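Local coordinates for protein multisubunit Na+/H+ antiporter, B subunit (Anoxybacillus flavithermus, PDB 6Z16) that probably forms one membrane subunit of a multisubunit complex that exchanges sodium ions for protons across the cell membrane, at residues N67-A79 against G120-E134. Numbering follows the deposited sequence.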
loop_
_atom_site.group_PDB
_atom_site.type_symbol
_atom_site.label_atom_id
_atom_site.label_comp_id
_atom_site.label_asym_id
_atom_site.label_seq_id
_atom_site.Cartn_x
_atom_site.Cartn_y
_atom_site.Cartn_z
ATOM N N ASN B 67 -10.451 33.791 0.768
ATOM C CA ASN B 67 -10.101 35.074 1.358
ATOM C C ASN B 67 -9.615 34.849 2.786
ATOM O O ASN B 67 -10.133 33.995 3.511
ATOM C CB ASN B 67 -11.250 36.092 1.308
ATOM C CG ASN B 67 -12.542 35.594 1.929
ATOM O OD1 ASN B 67 -12.656 34.458 2.376
ATOM N ND2 ASN B 67 -13.529 36.475 1.977
ATOM N N TYR B 68 -8.593 35.598 3.171
ATOM C CA TYR B 68 -7.808 35.279 4.352
ATOM C C TYR B 68 -8.308 35.988 5.599
ATOM O O TYR B 68 -7.922 35.610 6.714
ATOM C CB TYR B 68 -6.344 35.621 4.075
ATOM C CG TYR B 68 -5.779 34.804 2.933
ATOM C CD1 TYR B 68 -5.293 33.524 3.148
ATOM C CD2 TYR B 68 -5.763 35.303 1.635
ATOM C CE1 TYR B 68 -4.796 32.768 2.110
ATOM C CE2 TYR B 68 -5.269 34.552 0.591
ATOM C CZ TYR B 68 -4.787 33.286 0.837
ATOM O OH TYR B 68 -4.289 32.538 -0.200
ATOM N N LYS B 69 -9.173 36.987 5.431
ATOM C CA LYS B 69 -9.789 37.656 6.567
ATOM C C LYS B 69 -10.756 36.722 7.284
ATOM O O LYS B 69 -10.807 36.689 8.525
ATOM C CB LYS B 69 -10.471 38.926 6.070
ATOM C CG LYS B 69 -9.455 39.909 5.505
ATOM C CD LYS B 69 -10.047 41.210 5.020
ATOM C CE LYS B 69 -10.182 41.257 3.510
ATOM N NZ LYS B 69 -11.305 40.432 3.006
ATOM N N TRP B 70 -11.483 35.904 6.522
ATOM C CA TRP B 70 -12.273 34.855 7.145
ATOM C C TRP B 70 -11.392 33.809 7.805
ATOM O O TRP B 70 -11.782 33.252 8.828
ATOM C CB TRP B 70 -13.211 34.201 6.131
ATOM C CG TRP B 70 -14.354 35.076 5.700
ATOM C CD1 TRP B 70 -14.604 36.355 6.098
ATOM C CD2 TRP B 70 -15.439 34.708 4.843
ATOM N NE1 TRP B 70 -15.753 36.820 5.509
ATOM C CE2 TRP B 70 -16.289 35.825 4.740
ATOM C CE3 TRP B 70 -15.765 33.547 4.139
ATOM C CZ2 TRP B 70 -17.442 35.815 3.961
ATOM C CZ3 TRP B 70 -16.911 33.538 3.366
ATOM C CH2 TRP B 70 -17.735 34.665 3.284
ATOM N N LEU B 71 -10.185 33.569 7.281
ATOM C CA LEU B 71 -9.286 32.610 7.921
ATOM C C LEU B 71 -8.797 33.092 9.276
ATOM O O LEU B 71 -8.754 32.305 10.231
ATOM C CB LEU B 71 -8.085 32.294 7.039
ATOM C CG LEU B 71 -8.280 31.274 5.938
ATOM C CD1 LEU B 71 -6.977 31.114 5.202
ATOM C CD2 LEU B 71 -8.702 29.966 6.569
ATOM N N VAL B 72 -8.412 34.369 9.385
ATOM C CA VAL B 72 -7.937 34.849 10.681
ATOM C C VAL B 72 -9.087 34.925 11.682
ATOM O O VAL B 72 -8.915 34.582 12.864
ATOM C CB VAL B 72 -7.172 36.185 10.550
ATOM C CG1 VAL B 72 -5.934 35.984 9.737
ATOM C CG2 VAL B 72 -7.990 37.274 9.923
ATOM N N ALA B 73 -10.297 35.275 11.209
ATOM C CA ALA B 73 -11.457 35.295 12.097
ATOM C C ALA B 73 -11.808 33.898 12.603
ATOM O O ALA B 73 -12.043 33.708 13.803
ATOM C CB ALA B 73 -12.643 35.924 11.375
ATOM N N ILE B 74 -11.790 32.899 11.716
ATOM C CA ILE B 74 -12.149 31.537 12.099
ATOM C C ILE B 74 -11.074 30.903 12.986
ATOM O O ILE B 74 -11.397 30.142 13.905
ATOM C CB ILE B 74 -12.458 30.727 10.820
ATOM C CG1 ILE B 74 -13.778 31.201 10.213
ATOM C CG2 ILE B 74 -12.595 29.253 11.076
ATOM C CD1 ILE B 74 -14.001 30.719 8.801
ATOM N N GLY B 75 -9.798 31.251 12.792
ATOM C CA GLY B 75 -8.767 30.721 13.681
ATOM C C GLY B 75 -8.835 31.299 15.085
ATOM O O GLY B 75 -8.644 30.578 16.083
ATOM N N LEU B 76 -9.106 32.608 15.179
ATOM C CA LEU B 76 -9.424 33.226 16.465
ATOM C C LEU B 76 -10.625 32.555 17.129
ATOM O O LEU B 76 -10.607 32.296 18.343
ATOM C CB LEU B 76 -9.671 34.716 16.250
ATOM C CG LEU B 76 -8.426 35.557 15.978
ATOM C CD1 LEU B 76 -8.783 36.880 15.350
ATOM C CD2 LEU B 76 -7.753 35.797 17.299
ATOM N N LEU B 77 -11.653 32.224 16.333
ATOM C CA LEU B 77 -12.811 31.493 16.844
ATOM C C LEU B 77 -12.441 30.112 17.370
ATOM O O LEU B 77 -13.006 29.673 18.372
ATOM C CB LEU B 77 -13.886 31.362 15.766
ATOM C CG LEU B 77 -14.730 32.583 15.418
ATOM C CD1 LEU B 77 -15.627 32.293 14.236
ATOM C CD2 LEU B 77 -15.555 32.998 16.616
ATOM N N PHE B 78 -11.519 29.406 16.702
ATOM C CA PHE B 78 -11.098 28.086 17.185
ATOM C C PHE B 78 -10.435 28.171 18.550
ATOM O O PHE B 78 -10.734 27.364 19.441
ATOM C CB PHE B 78 -10.123 27.397 16.229
ATOM C CG PHE B 78 -10.759 26.756 15.042
ATOM C CD1 PHE B 78 -11.609 25.678 15.203
ATOM C CD2 PHE B 78 -10.404 27.141 13.764
ATOM C CE1 PHE B 78 -12.174 25.056 14.109
ATOM C CE2 PHE B 78 -10.953 26.516 12.669
ATOM C CZ PHE B 78 -11.842 25.472 12.842
ATOM N N ALA B 79 -9.540 29.144 18.730
ATOM C CA ALA B 79 -8.862 29.279 20.022
ATOM C C ALA B 79 -9.838 29.663 21.139
ATOM O O ALA B 79 -9.845 29.050 22.227
ATOM C CB ALA B 79 -7.735 30.302 19.905
ATOM N N GLY B 120 -5.800 27.002 15.400
ATOM C CA GLY B 120 -6.177 28.405 15.318
ATOM C C GLY B 120 -4.988 29.319 15.085
ATOM O O GLY B 120 -5.063 30.257 14.278
ATOM N N VAL B 121 -3.869 29.036 15.774
ATOM C CA VAL B 121 -2.605 29.749 15.540
ATOM C C VAL B 121 -2.188 29.638 14.077
ATOM O O VAL B 121 -1.834 30.635 13.433
ATOM C CB VAL B 121 -1.495 29.206 16.460
ATOM C CG1 VAL B 121 -0.181 29.895 16.170
ATOM C CG2 VAL B 121 -1.837 29.357 17.913
ATOM N N TYR B 122 -2.260 28.417 13.537
ATOM C CA TYR B 122 -1.884 28.120 12.159
ATOM C C TYR B 122 -2.703 28.932 11.164
ATOM O O TYR B 122 -2.144 29.573 10.261
ATOM C CB TYR B 122 -2.072 26.622 11.912
ATOM C CG TYR B 122 -1.667 26.120 10.548
ATOM C CD1 TYR B 122 -0.351 25.796 10.269
ATOM C CD2 TYR B 122 -2.606 25.985 9.534
ATOM C CE1 TYR B 122 0.016 25.340 9.022
ATOM C CE2 TYR B 122 -2.247 25.545 8.285
ATOM C CZ TYR B 122 -0.938 25.223 8.034
ATOM O OH TYR B 122 -0.583 24.771 6.788
ATOM N N PHE B 123 -4.033 28.919 11.320
ATOM C CA PHE B 123 -4.885 29.628 10.367
ATOM C C PHE B 123 -4.693 31.135 10.438
ATOM O O PHE B 123 -4.699 31.807 9.398
ATOM C CB PHE B 123 -6.364 29.299 10.569
ATOM C CG PHE B 123 -6.766 27.957 10.060
ATOM C CD1 PHE B 123 -6.712 27.687 8.705
ATOM C CD2 PHE B 123 -7.292 27.001 10.912
ATOM C CE1 PHE B 123 -7.098 26.462 8.217
ATOM C CE2 PHE B 123 -7.686 25.781 10.431
ATOM C CZ PHE B 123 -7.593 25.511 9.081
ATOM N N VAL B 124 -4.480 31.689 11.638
ATOM C CA VAL B 124 -4.303 33.137 11.709
ATOM C C VAL B 124 -2.947 33.547 11.139
ATOM O O VAL B 124 -2.840 34.578 10.473
ATOM C CB VAL B 124 -4.506 33.651 13.146
ATOM C CG1 VAL B 124 -4.317 35.157 13.214
ATOM C CG2 VAL B 124 -5.895 33.333 13.601
ATOM N N VAL B 125 -1.908 32.725 11.330
ATOM C CA VAL B 125 -0.596 33.066 10.777
ATOM C C VAL B 125 -0.618 33.031 9.250
ATOM O O VAL B 125 -0.129 33.968 8.595
ATOM C CB VAL B 125 0.491 32.148 11.363
ATOM C CG1 VAL B 125 1.780 32.318 10.619
ATOM C CG2 VAL B 125 0.737 32.504 12.804
ATOM N N VAL B 126 -1.240 31.991 8.668
ATOM C CA VAL B 126 -1.391 31.909 7.211
ATOM C C VAL B 126 -2.183 33.101 6.685
ATOM O O VAL B 126 -1.769 33.772 5.724
ATOM C CB VAL B 126 -2.056 30.583 6.803
ATOM C CG1 VAL B 126 -2.350 30.577 5.320
ATOM C CG2 VAL B 126 -1.171 29.423 7.126
ATOM N N GLY B 127 -3.290 33.424 7.357
ATOM C CA GLY B 127 -4.130 34.516 6.906
ATOM C C GLY B 127 -3.472 35.878 7.011
ATOM O O GLY B 127 -3.563 36.676 6.082
ATOM N N VAL B 128 -2.782 36.149 8.124
ATOM C CA VAL B 128 -2.134 37.443 8.339
ATOM C C VAL B 128 -1.019 37.667 7.326
ATOM O O VAL B 128 -0.934 38.740 6.707
ATOM C CB VAL B 128 -1.617 37.547 9.787
ATOM C CG1 VAL B 128 -0.611 38.666 9.932
ATOM C CG2 VAL B 128 -2.765 37.818 10.729
ATOM N N THR B 129 -0.175 36.645 7.117
ATOM C CA THR B 129 0.926 36.775 6.167
ATOM C C THR B 129 0.411 36.982 4.749
ATOM O O THR B 129 0.914 37.853 4.016
ATOM C CB THR B 129 1.817 35.542 6.244
ATOM O OG1 THR B 129 2.254 35.359 7.592
ATOM C CG2 THR B 129 3.030 35.728 5.385
ATOM N N MET B 130 -0.646 36.259 4.372
ATOM C CA MET B 130 -1.176 36.449 3.030
ATOM C C MET B 130 -1.901 37.777 2.863
ATOM O O MET B 130 -1.821 38.362 1.778
ATOM C CB MET B 130 -2.083 35.288 2.648
ATOM C CG MET B 130 -1.314 34.025 2.326
ATOM S SD MET B 130 -0.089 34.359 1.047
ATOM C CE MET B 130 -1.138 34.849 -0.319
ATOM N N ILE B 131 -2.579 38.278 3.909
ATOM C CA ILE B 131 -3.218 39.597 3.844
ATOM C C ILE B 131 -2.179 40.682 3.611
ATOM O O ILE B 131 -2.343 41.528 2.726
ATOM C CB ILE B 131 -4.040 39.882 5.117
ATOM C CG1 ILE B 131 -5.347 39.105 5.139
ATOM C CG2 ILE B 131 -4.393 41.352 5.230
ATOM C CD1 ILE B 131 -5.969 39.073 6.516
ATOM N N ILE B 132 -1.071 40.630 4.368
ATOM C CA ILE B 132 -0.003 41.624 4.232
ATOM C C ILE B 132 0.581 41.606 2.825
ATOM O O ILE B 132 0.671 42.649 2.158
ATOM C CB ILE B 132 1.090 41.383 5.289
ATOM C CG1 ILE B 132 0.562 41.674 6.693
ATOM C CG2 ILE B 132 2.319 42.211 4.990
ATOM C CD1 ILE B 132 1.500 41.247 7.794
ATOM N N ILE B 133 0.896 40.414 2.319
ATOM C CA ILE B 133 1.619 40.324 1.054
ATOM C C ILE B 133 0.718 40.665 -0.133
ATOM O O ILE B 133 1.096 41.465 -0.999
ATOM C CB ILE B 133 2.273 38.941 0.930
ATOM C CG1 ILE B 133 3.374 38.858 1.985
ATOM C CG2 ILE B 133 2.815 38.718 -0.466
ATOM C CD1 ILE B 133 3.893 37.511 2.234
ATOM N N GLU B 134 -0.501 40.120 -0.180
ATOM C CA GLU B 134 -1.325 40.483 -1.326
ATOM C C GLU B 134 -2.038 41.816 -1.145
ATOM O O GLU B 134 -2.695 42.266 -2.084
ATOM C CB GLU B 134 -2.357 39.401 -1.653
ATOM C CG GLU B 134 -3.555 39.327 -0.728
ATOM C CD GLU B 134 -4.490 38.186 -1.089
ATOM O OE1 GLU B 134 -4.210 37.489 -2.087
ATOM O OE2 GLU B 134 -5.490 37.975 -0.370
#
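Two antiparallel, predicted transmembrane helices of this MnhB-family subunit, 68-88 and 114-137, pack here as knobs into holes; the axes of the two segments approach to 7.5 Å, with N-to-C directions 158° apart. Glycines permit that closeness: G75 and G120 face each other with CA atoms 3.8 Å apart, and a CB on either would clash with the other's carbonyl oxygen. Further along, G127 has no CB to crowd V72 CG1 and the carbonyl of Y68, which leaves room for two knobs, Y68 and V72.

Y68 drops its ring among G127, M130, I131 and E134. M130 CB stands over the middle of one ring face, 3.5 Å from the centroid and 4° off the normal, a CH-pi contact. Beyond it the methionine chain bends at chi2 and chi3, following the ring outward so that CE ends near OH, while SD makes an oblique Met-aromatic contact. E134 OE2, in a poorly ordered side chain, lies at the ring's edge near CD2. An alanine in place of Y68 would probably leave M130 CB without the ring face it covers and open a gap between M130 and E134.

V72 is the second knob, its CG1 lying anti to the carbonyl carbon (chi1 -64°) and reaching in between V124, G127 and V128. On the flank, F123 meets L71 and F78; away from it, I797 of a neighbouring antiporter chain packs on both L76 and V124. At this junction V124 CG2 rests against the first helix's backbone, 3.4 Å from V72 O, and also touches L76 CG at 4.1 Å.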